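Local coordinates for serine acetyltransferase (Entamoeba histolytica, PDB 3Q1X), which probably catalyses transfer of an acetyl group from acetyl-CoA to the hydroxyl of L-serine, giving the O-acetylserine used to make cysteine, at residues D48-H53 with I123-P128; K173-I178 with G193-I198; G219-P224 with L239-V244. One frame throughout, in Å; residues are numbered along the deposited sequence.

The three contacts follow one another along the chain and run from the helical N-terminal part into the left-handed parallel beta-helix. Contact 1 joins helices 47-50 and 120-126. Contact 2 lies about 21 Å away, centre to centre, and pairs two coils of the beta-helix; the two contacts touch where Y127 CD1 packs 4.3 Å from F177 CE1. Contact 3 lies on later coils, about 18 Å from contact 2, centre to centre, and supplies R222 and H223 to a serine pocket shared with the third subunit. The centres of contacts 1 and 3 are about 35 Å apart, on opposite sides of the chain's centre. Contacts 1 and 2 touch the second subunit, so all three border the trimer's interfaces.

Contact 1. Residues D48-H53 with I123-P128; sequences DFFMKH and IIRCYP
F49 and I124 meet at about a right angle, with CD1 of the isoleucine over one face of the phenylalanine ring. This CH-pi contact puts I124 CD1 4.0 Å from the F49 ring centroid. The other branch of I124 serves both aromatics: CG2 touches CG and CD2 of F49 and lies 3.6 Å from F50 CE2. F50 comes in edge first: the carbonyl O of I124 lies near the F50 ring plane, 3.4 Å from F50 CZ. R125 adds the polar link. Its chain bends at chi2 and chi3 (-78° and -59°), which folds the guanidinium back beside the F50 ring and lets NH1 bond the carbonyl O of F49 at 2.9 Å. That bond is somewhat bent, the oxygen lying off the guanidinium plane. The rest of the group is held from outside: NH2 reaches P30 O and makes a salt bridge with E153 of the second subunit, while NE bonds Y79 OH of that subunit. The short helix 47-50 thus docks on helix 120-126 within the all-helical N-terminal part, which R125 ties to the second subunit; I124 also packs on L107 of helix 82-113 and F50 on helix 36-45.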
loop_
_atom_site.group_PDB
_atom_site.type_symbol
_atom_site.label_atom_id
_atom_site.label_comp_id
_atom_site.label_asym_id
_atom_site.label_seq_id
_atom_site.Cartn_x
_atom_site.Cartn_y
_atom_site.Cartn_z
ATOM N N ASP A 48 24.073 10.952 -6.716
ATOM C CA ASP A 48 23.777 11.705 -7.952
ATOM C C ASP A 48 22.285 11.893 -8.182
ATOM O O ASP A 48 21.857 12.804 -8.895
ATOM C CB ASP A 48 24.352 10.995 -9.177
ATOM C CG ASP A 48 25.831 11.243 -9.364
ATOM O OD1 ASP A 48 26.397 12.121 -8.678
ATOM O OD2 ASP A 48 26.418 10.556 -10.215
ATOM N N PHE A 49 21.496 11.015 -7.579
ATOM C CA PHE A 49 20.072 10.972 -7.863
ATOM C C PHE A 49 19.250 11.589 -6.755
ATOM O O PHE A 49 18.059 11.836 -6.931
ATOM C CB PHE A 49 19.649 9.527 -8.138
ATOM C CG PHE A 49 20.434 8.887 -9.241
ATOM C CD1 PHE A 49 20.079 9.089 -10.568
ATOM C CD2 PHE A 49 21.552 8.101 -8.956
ATOM C CE1 PHE A 49 20.815 8.512 -11.592
ATOM C CE2 PHE A 49 22.292 7.523 -9.979
ATOM C CZ PHE A 49 21.921 7.724 -11.296
ATOM N N PHE A 50 19.896 11.854 -5.622
ATOM C CA PHE A 50 19.195 12.347 -4.444
ATOM C C PHE A 50 19.860 13.543 -3.778
ATOM O O PHE A 50 19.348 14.054 -2.781
ATOM C CB PHE A 50 18.951 11.198 -3.464
ATOM C CG PHE A 50 18.136 10.095 -4.055
ATOM C CD1 PHE A 50 16.766 10.268 -4.253
ATOM C CD2 PHE A 50 18.735 8.913 -4.469
ATOM C CE1 PHE A 50 15.997 9.260 -4.823
ATOM C CE2 PHE A 50 17.973 7.897 -5.038
ATOM C CZ PHE A 50 16.600 8.075 -5.214
ATOM N N MET A 51 20.990 13.986 -4.339
ATOM C CA MET A 51 21.654 15.229 -3.910
ATOM C C MET A 51 21.903 16.183 -5.083
ATOM O O MET A 51 22.093 15.748 -6.225
ATOM C CB MET A 51 23.013 14.943 -3.239
ATOM C CG MET A 51 23.091 13.737 -2.302
ATOM S SD MET A 51 24.649 13.701 -1.373
ATOM C CE MET A 51 24.319 15.020 -0.211
ATOM N N LYS A 52 21.935 17.483 -4.790
ATOM C CA LYS A 52 22.426 18.482 -5.740
ATOM C C LYS A 52 23.907 18.209 -6.017
ATOM O O LYS A 52 24.692 18.048 -5.078
ATOM C CB LYS A 52 22.235 19.885 -5.188
ATOM N N HIS A 53 24.269 18.142 -7.300
ATOM C CA HIS A 53 25.631 17.795 -7.743
ATOM C C HIS A 53 26.731 18.606 -7.056
ATOM O O HIS A 53 27.811 18.084 -6.764
ATOM C CB HIS A 53 25.746 17.924 -9.257
ATOM N N ILE A 123 14.812 3.553 -12.166
ATOM C CA ILE A 123 14.740 2.469 -11.198
ATOM C C ILE A 123 15.226 2.942 -9.837
ATOM O O ILE A 123 14.556 2.738 -8.815
ATOM C CB ILE A 123 15.538 1.230 -11.689
ATOM C CG1 ILE A 123 15.085 0.851 -13.107
ATOM C CG2 ILE A 123 15.355 0.061 -10.723
ATOM C CD1 ILE A 123 15.810 -0.352 -13.715
ATOM N N ILE A 124 16.380 3.605 -9.853
ATOM C CA ILE A 124 16.970 4.225 -8.679
ATOM C C ILE A 124 16.025 5.239 -8.046
ATOM O O ILE A 124 15.833 5.231 -6.839
ATOM C CB ILE A 124 18.314 4.896 -9.030
ATOM C CG1 ILE A 124 19.313 3.810 -9.463
ATOM C CG2 ILE A 124 18.803 5.775 -7.864
ATOM C CD1 ILE A 124 20.638 4.306 -9.995
ATOM N N ARG A 125 15.426 6.089 -8.873
ATOM C CA ARG A 125 14.602 7.174 -8.366
ATOM C C ARG A 125 13.284 6.712 -7.763
ATOM O O ARG A 125 12.843 7.267 -6.766
ATOM C CB ARG A 125 14.333 8.200 -9.468
ATOM C CG ARG A 125 15.523 9.081 -9.805
ATOM C CD ARG A 125 15.703 10.182 -8.782
ATOM N NE ARG A 125 14.516 11.026 -8.699
ATOM C CZ ARG A 125 14.313 11.960 -7.777
ATOM N NH1 ARG A 125 15.213 12.170 -6.817
ATOM N NH2 ARG A 125 13.194 12.676 -7.810
ATOM N N CYS A 126 12.642 5.703 -8.353
ATOM C CA CYS A 126 11.244 5.450 -7.982
ATOM C C CYS A 126 10.713 4.025 -8.103
ATOM O O CYS A 126 9.540 3.814 -7.842
ATOM C CB CYS A 126 10.321 6.380 -8.778
ATOM S SG CYS A 126 10.067 5.844 -10.474
ATOM N N TYR A 127 11.537 3.054 -8.491
ATOM C CA TYR A 127 11.021 1.672 -8.578
ATOM C C TYR A 127 10.838 1.095 -7.168
ATOM O O TYR A 127 11.799 1.033 -6.403
ATOM C CB TYR A 127 11.932 0.774 -9.413
ATOM C CG TYR A 127 11.571 0.703 -10.893
ATOM C CD1 TYR A 127 11.509 -0.533 -11.542
ATOM C CD2 TYR A 127 11.277 1.853 -11.634
ATOM C CE1 TYR A 127 11.179 -0.624 -12.880
ATOM C CE2 TYR A 127 10.949 1.775 -12.995
ATOM C CZ TYR A 127 10.890 0.526 -13.605
ATOM O OH TYR A 127 10.569 0.420 -14.944
ATOM N N PRO A 128 9.600 0.676 -6.825
ATOM C CA PRO A 128 9.318 0.305 -5.433
ATOM C C PRO A 128 10.037 -0.970 -4.964
ATOM O O PRO A 128 10.478 -1.044 -3.812
ATOM C CB PRO A 128 7.789 0.127 -5.406
ATOM C CG PRO A 128 7.420 -0.186 -6.823
ATOM C CD PRO A 128 8.412 0.541 -7.688
#

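Contact 2. Residues K173-I178 with G193-I198; sequences KGHFFI and GEWCRI
F177 and I178 pair with R197 and I198 as neighbouring parallel strands on successive coils of the left-handed beta-helix, and the corner before each strand stacks on its counterpart. F177 N donates to C196 O at 3.0 Å and I198 N to F177 O at 2.8 Å. I178 and I198 lie side by side, pointing the same way, and I198 CD1 also meets the edge of the F176 ring at CE1, 3.7 Å away. F176 CG is anti to the backbone N (chi1 -177°), which brings CD1 against C196 CB. At the corner, H175 and W195 both have positive phi and repeat the same bend one coil apart. Their rings form an offset stack with planes 17° apart, and H175 CB sits 3.5 Å from the centroid of the W195 five-membered ring, almost straight above it. Y229 stacks on W195 in turn, continuing the column. W195 N bonds G174 O, while E194 OE2 receives a weak bond from G174 N. R197 leaves on the F177 side, where its NH1 bonds H208 O of the second subunit. One water ties the corner together: it donates to G174 O and to G193 O and accepts from C196 N, the last at 2.9 Å.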
loop_
_atom_site.group_PDB
_atom_site.type_symbol
_atom_site.label_atom_id
_atom_site.label_comp_id
_atom_site.label_asym_id
_atom_site.label_seq_id
_atom_site.Cartn_x
_atom_site.Cartn_y
_atom_site.Cartn_z
ATOM N N LYS A 173 20.055 -13.324 -2.228
ATOM C CA LYS A 173 21.262 -13.068 -3.001
ATOM C C LYS A 173 21.060 -11.930 -4.006
ATOM O O LYS A 173 19.991 -11.317 -4.036
ATOM C CB LYS A 173 21.753 -14.351 -3.680
ATOM C CG LYS A 173 22.205 -15.413 -2.670
ATOM C CD LYS A 173 23.030 -16.508 -3.325
ATOM C CE LYS A 173 23.599 -17.457 -2.278
ATOM N NZ LYS A 173 23.480 -18.891 -2.699
ATOM N N GLY A 174 22.093 -11.645 -4.801
ATOM C CA GLY A 174 22.089 -10.508 -5.721
ATOM C C GLY A 174 21.309 -10.700 -7.007
ATOM O O GLY A 174 20.680 -11.734 -7.217
ATOM N N HIS A 175 21.384 -9.699 -7.879
ATOM C CA HIS A 175 20.591 -9.641 -9.105
ATOM C C HIS A 175 19.116 -9.931 -8.824
ATOM O O HIS A 175 18.469 -10.691 -9.549
ATOM C CB HIS A 175 21.145 -10.604 -10.173
ATOM C CG HIS A 175 22.546 -10.298 -10.603
ATOM N ND1 HIS A 175 22.835 -9.500 -11.688
ATOM C CD2 HIS A 175 23.737 -10.689 -10.095
ATOM C CE1 HIS A 175 24.146 -9.414 -11.833
ATOM N NE2 HIS A 175 24.716 -10.123 -10.876
ATOM N N PHE A 176 18.606 -9.320 -7.763
ATOM C CA PHE A 176 17.260 -9.559 -7.291
ATOM C C PHE A 176 16.324 -8.482 -7.827
ATOM O O PHE A 176 16.653 -7.292 -7.811
ATOM C CB PHE A 176 17.242 -9.594 -5.757
ATOM C CG PHE A 176 15.896 -9.903 -5.165
ATOM C CD1 PHE A 176 15.227 -11.080 -5.479
ATOM C CD2 PHE A 176 15.301 -9.013 -4.290
ATOM C CE1 PHE A 176 13.969 -11.360 -4.927
ATOM C CE2 PHE A 176 14.044 -9.285 -3.721
ATOM C CZ PHE A 176 13.378 -10.463 -4.045
ATOM N N PHE A 177 15.159 -8.904 -8.305
ATOM C CA PHE A 177 14.171 -7.967 -8.849
ATOM C C PHE A 177 12.740 -8.334 -8.495
ATOM O O PHE A 177 12.268 -9.425 -8.825
ATOM C CB PHE A 177 14.331 -7.851 -10.368
ATOM C CG PHE A 177 13.353 -6.897 -11.033
ATOM C CD1 PHE A 177 13.102 -5.622 -10.511
ATOM C CD2 PHE A 177 12.729 -7.262 -12.223
ATOM C CE1 PHE A 177 12.211 -4.747 -11.149
ATOM C CE2 PHE A 177 11.844 -6.394 -12.875
ATOM C CZ PHE A 177 11.582 -5.136 -12.335
ATOM N N ILE A 178 12.056 -7.412 -7.818
ATOM C CA ILE A 178 10.616 -7.479 -7.630
ATOM C C ILE A 178 9.979 -6.434 -8.558
ATOM O O ILE A 178 10.188 -5.241 -8.385
ATOM C CB ILE A 178 10.191 -7.202 -6.161
ATOM C CG1 ILE A 178 10.760 -8.263 -5.212
ATOM C CG2 ILE A 178 8.676 -7.142 -6.052
ATOM C CD1 ILE A 178 10.867 -7.811 -3.771
ATOM N N GLY A 193 18.017 -17.411 -3.929
ATOM C CA GLY A 193 19.290 -17.363 -4.628
ATOM C C GLY A 193 19.443 -16.152 -5.533
ATOM O O GLY A 193 18.686 -15.176 -5.431
ATOM N N GLU A 194 20.433 -16.226 -6.419
ATOM C CA GLU A 194 20.757 -15.166 -7.364
ATOM C C GLU A 194 19.728 -15.120 -8.487
ATOM O O GLU A 194 19.117 -16.141 -8.813
ATOM C CB GLU A 194 22.152 -15.431 -7.961
ATOM C CG GLU A 194 22.865 -14.225 -8.555
ATOM C CD GLU A 194 23.574 -13.370 -7.516
ATOM O OE1 GLU A 194 23.993 -12.247 -7.865
ATOM O OE2 GLU A 194 23.713 -13.812 -6.352
ATOM N N TRP A 195 19.546 -13.944 -9.088
ATOM C CA TRP A 195 18.689 -13.793 -10.262
ATOM C C TRP A 195 17.259 -14.277 -10.045
ATOM O O TRP A 195 16.710 -15.029 -10.853
ATOM C CB TRP A 195 19.321 -14.471 -11.490
ATOM C CG TRP A 195 20.316 -13.618 -12.174
ATOM C CD1 TRP A 195 21.667 -13.763 -12.159
ATOM C CD2 TRP A 195 20.037 -12.484 -12.999
ATOM N NE1 TRP A 195 22.258 -12.787 -12.927
ATOM C CE2 TRP A 195 21.276 -11.986 -13.454
ATOM C CE3 TRP A 195 18.855 -11.839 -13.396
ATOM C CZ2 TRP A 195 21.373 -10.863 -14.286
ATOM C CZ3 TRP A 195 18.950 -10.718 -14.225
ATOM C CH2 TRP A 195 20.203 -10.246 -14.660
ATOM N N CYS A 196 16.660 -13.850 -8.940
ATOM C CA CYS A 196 15.260 -14.145 -8.687
ATOM C C CYS A 196 14.431 -12.978 -9.185
ATOM O O CYS A 196 14.721 -11.817 -8.879
ATOM C CB CYS A 196 14.998 -14.408 -7.207
ATOM S SG CYS A 196 13.352 -15.047 -6.876
ATOM N N ARG A 197 13.430 -13.292 -9.997
ATOM C CA ARG A 197 12.505 -12.300 -10.520
ATOM C C ARG A 197 11.119 -12.588 -9.968
ATOM O O ARG A 197 10.564 -13.659 -10.207
ATOM C CB ARG A 197 12.486 -12.342 -12.049
ATOM C CG ARG A 197 11.712 -11.215 -12.703
ATOM C CD ARG A 197 11.826 -11.308 -14.216
ATOM N NE ARG A 197 13.209 -11.166 -14.669
ATOM C CZ ARG A 197 13.639 -11.416 -15.901
ATOM N NH1 ARG A 197 12.802 -11.849 -16.840
ATOM N NH2 ARG A 197 14.919 -11.243 -16.192
ATOM N N ILE A 198 10.567 -11.633 -9.228
ATOM C CA ILE A 198 9.302 -11.830 -8.514
ATOM C C ILE A 198 8.291 -10.757 -8.894
ATOM O O ILE A 198 8.615 -9.569 -8.912
ATOM C CB ILE A 198 9.517 -11.833 -6.966
ATOM C CG1 ILE A 198 10.375 -13.030 -6.541
ATOM C CG2 ILE A 198 8.187 -11.802 -6.206
ATOM C CD1 ILE A 198 10.678 -13.094 -5.044
HETATM O O HOH W 1 17.900 -12.701 -6.629
HETATM O O HOH W 2 16.182 -10.933 -11.101
#

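Contact 3. Residues G219-P224 with L239-V244; sequences GTKRHP and LGNIIV. With SER (serine), chain B.
R222 rests its carbonyl O 3.3 Å from G240 C, where the loop entering strand 225-226 lies on the next coil of the left-handed beta-helix, and sends its side chain the other way into the serine pocket. From CB, which points away from 239-244, CG takes the crowded position between backbone N and carbonyl carbon (chi1 65°) and lies over one face of the H223 ring. CD follows in an extended run, 3.7 Å from OXT of the bound serine. NE then donates to that OXT at 2.9 Å, and NH2 to the ligand's other carboxylate oxygen, O, at 2.8 Å, so two N-H groups grip the carboxylate. NH2 also forms a salt bridge with E188. NH1 turns back to T220 O, nearly in the guanidinium plane, which fixes the group's rotation. H223 NE2 lies over one face of the guanidinium, and H223 CE1 stands 3.3 Å from serine OXT. D179 and D114 of the third subunit also hydrogen-bond the ligand, so the site straddles two subunits. One residue before R222, K221 crosses N241 at about a right angle, its CG 3.4 Å from N241 OD1 and its NZ held by T189, T225 and H223 O. N241 centres an inverse gamma turn. P224 CB touches I242 CG1, and P224 N, with no hydrogen to give, makes no hydrogen bond to G240 O 3.1 Å away.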
loop_
_atom_site.group_PDB
_atom_site.type_symbol
_atom_site.label_atom_id
_atom_site.label_comp_id
_atom_site.label_asym_id
_atom_site.label_seq_id
_atom_site.Cartn_x
_atom_site.Cartn_y
_atom_site.Cartn_z
ATOM N N GLY A 219 9.464 -19.396 15.625
ATOM C CA GLY A 219 10.557 -19.532 14.669
ATOM C C GLY A 219 10.637 -20.861 13.945
ATOM O O GLY A 219 9.616 -21.465 13.611
ATOM N N THR A 220 11.874 -21.305 13.731
ATOM C CA THR A 220 12.236 -22.479 12.918
ATOM C C THR A 220 12.040 -22.261 11.424
ATOM O O THR A 220 11.202 -21.463 11.001
ATOM C CB THR A 220 11.538 -23.804 13.334
ATOM O OG1 THR A 220 10.191 -23.835 12.836
ATOM C CG2 THR A 220 11.588 -24.013 14.858
ATOM N N LYS A 221 12.822 -22.998 10.636
ATOM C CA LYS A 221 12.755 -22.945 9.181
ATOM C C LYS A 221 11.390 -23.446 8.715
ATOM O O LYS A 221 11.018 -24.604 8.948
ATOM C CB LYS A 221 13.916 -23.761 8.592
ATOM C CG LYS A 221 13.910 -23.980 7.089
ATOM C CD LYS A 221 13.900 -22.685 6.295
ATOM C CE LYS A 221 14.384 -22.934 4.867
ATOM N NZ LYS A 221 14.082 -21.796 3.961
ATOM N N ARG A 222 10.638 -22.561 8.062
ATOM C CA ARG A 222 9.228 -22.822 7.755
ATOM C C ARG A 222 8.765 -22.129 6.470
ATOM O O ARG A 222 7.587 -22.206 6.109
ATOM C CB ARG A 222 8.339 -22.394 8.933
ATOM C CG ARG A 222 8.361 -20.889 9.197
ATOM C CD ARG A 222 7.995 -20.560 10.628
ATOM N NE ARG A 222 7.881 -19.116 10.835
ATOM C CZ ARG A 222 8.870 -18.325 11.233
ATOM N NH1 ARG A 222 10.086 -18.816 11.467
ATOM N NH2 ARG A 222 8.639 -17.024 11.392
ATOM N N HIS A 223 9.696 -21.449 5.804
ATOM C CA HIS A 223 9.426 -20.732 4.560
ATOM C C HIS A 223 10.296 -21.338 3.444
ATOM O O HIS A 223 11.287 -22.021 3.735
ATOM C CB HIS A 223 9.700 -19.227 4.728
ATOM C CG HIS A 223 8.992 -18.596 5.891
ATOM N ND1 HIS A 223 7.620 -18.474 5.958
ATOM C CD2 HIS A 223 9.474 -18.019 7.018
ATOM C CE1 HIS A 223 7.286 -17.867 7.085
ATOM N NE2 HIS A 223 8.393 -17.584 7.748
ATOM N N PRO A 224 9.938 -21.097 2.165
ATOM C CA PRO A 224 10.640 -21.768 1.066
ATOM C C PRO A 224 12.119 -21.424 0.913
ATOM O O PRO A 224 12.572 -20.361 1.339
ATOM C CB PRO A 224 9.877 -21.293 -0.178
ATOM C CG PRO A 224 8.525 -20.918 0.323
ATOM C CD PRO A 224 8.777 -20.330 1.674
ATOM N N LEU A 239 4.426 -22.002 -0.407
ATOM C CA LEU A 239 4.260 -22.083 1.036
ATOM C C LEU A 239 4.936 -23.284 1.678
ATOM O O LEU A 239 4.925 -24.388 1.131
ATOM C CB LEU A 239 2.771 -22.048 1.409
ATOM C CG LEU A 239 1.934 -20.871 0.874
ATOM C CD1 LEU A 239 0.477 -21.076 1.176
ATOM C CD2 LEU A 239 2.389 -19.520 1.430
ATOM N N GLY A 240 5.516 -23.052 2.851
ATOM C CA GLY A 240 6.079 -24.125 3.660
ATOM C C GLY A 240 7.578 -24.272 3.520
ATOM O O GLY A 240 8.209 -23.621 2.674
ATOM N N ASN A 241 8.148 -25.136 4.357
ATOM C CA ASN A 241 9.572 -25.432 4.321
ATOM C C ASN A 241 9.860 -26.366 3.147
ATOM O O ASN A 241 10.100 -27.565 3.322
ATOM C CB ASN A 241 10.023 -26.055 5.651
ATOM C CG ASN A 241 11.519 -26.369 5.680
ATOM O OD1 ASN A 241 12.292 -25.898 4.837
ATOM N ND2 ASN A 241 11.930 -27.178 6.655
ATOM N N ILE A 242 9.828 -25.796 1.948
ATOM C CA ILE A 242 9.974 -26.549 0.709
ATOM C C ILE A 242 11.140 -25.990 -0.097
ATOM O O ILE A 242 11.572 -24.857 0.130
ATOM C CB ILE A 242 8.672 -26.518 -0.134
ATOM C CG1 ILE A 242 8.264 -25.069 -0.452
ATOM C CG2 ILE A 242 7.552 -27.291 0.581
ATOM C CD1 ILE A 242 7.140 -24.943 -1.457
ATOM N N ILE A 243 11.646 -26.784 -1.037
ATOM C CA ILE A 243 12.772 -26.365 -1.863
ATOM C C ILE A 243 12.351 -26.212 -3.317
ATOM O O ILE A 243 11.813 -27.143 -3.928
ATOM C CB ILE A 243 13.988 -27.331 -1.732
ATOM C CG1 ILE A 243 14.560 -27.268 -0.312
ATOM C CG2 ILE A 243 15.074 -26.983 -2.746
ATOM C CD1 ILE A 243 15.471 -28.416 0.053
ATOM N N VAL A 244 12.573 -25.013 -3.847
ATOM C CA VAL A 244 12.436 -24.751 -5.271
ATOM C C VAL A 244 13.840 -24.716 -5.882
ATOM O O VAL A 244 14.729 -23.992 -5.410
ATOM C CB VAL A 244 11.667 -23.431 -5.548
ATOM C CG1 VAL A 244 11.536 -23.189 -7.042
ATOM C CG2 VAL A 244 10.288 -23.457 -4.894
HETATM N N SER B . 4.013 -14.677 9.760
HETATM C CA SER B . 3.945 -16.152 9.531
HETATM C C SER B . 5.295 -16.799 9.804
HETATM O O SER B . 6.278 -16.117 10.085
HETATM C CB SER B . 3.493 -16.452 8.100
HETATM O OG SER B . 4.459 -16.013 7.154
HETATM O OXT SER B . 5.427 -18.015 9.747
#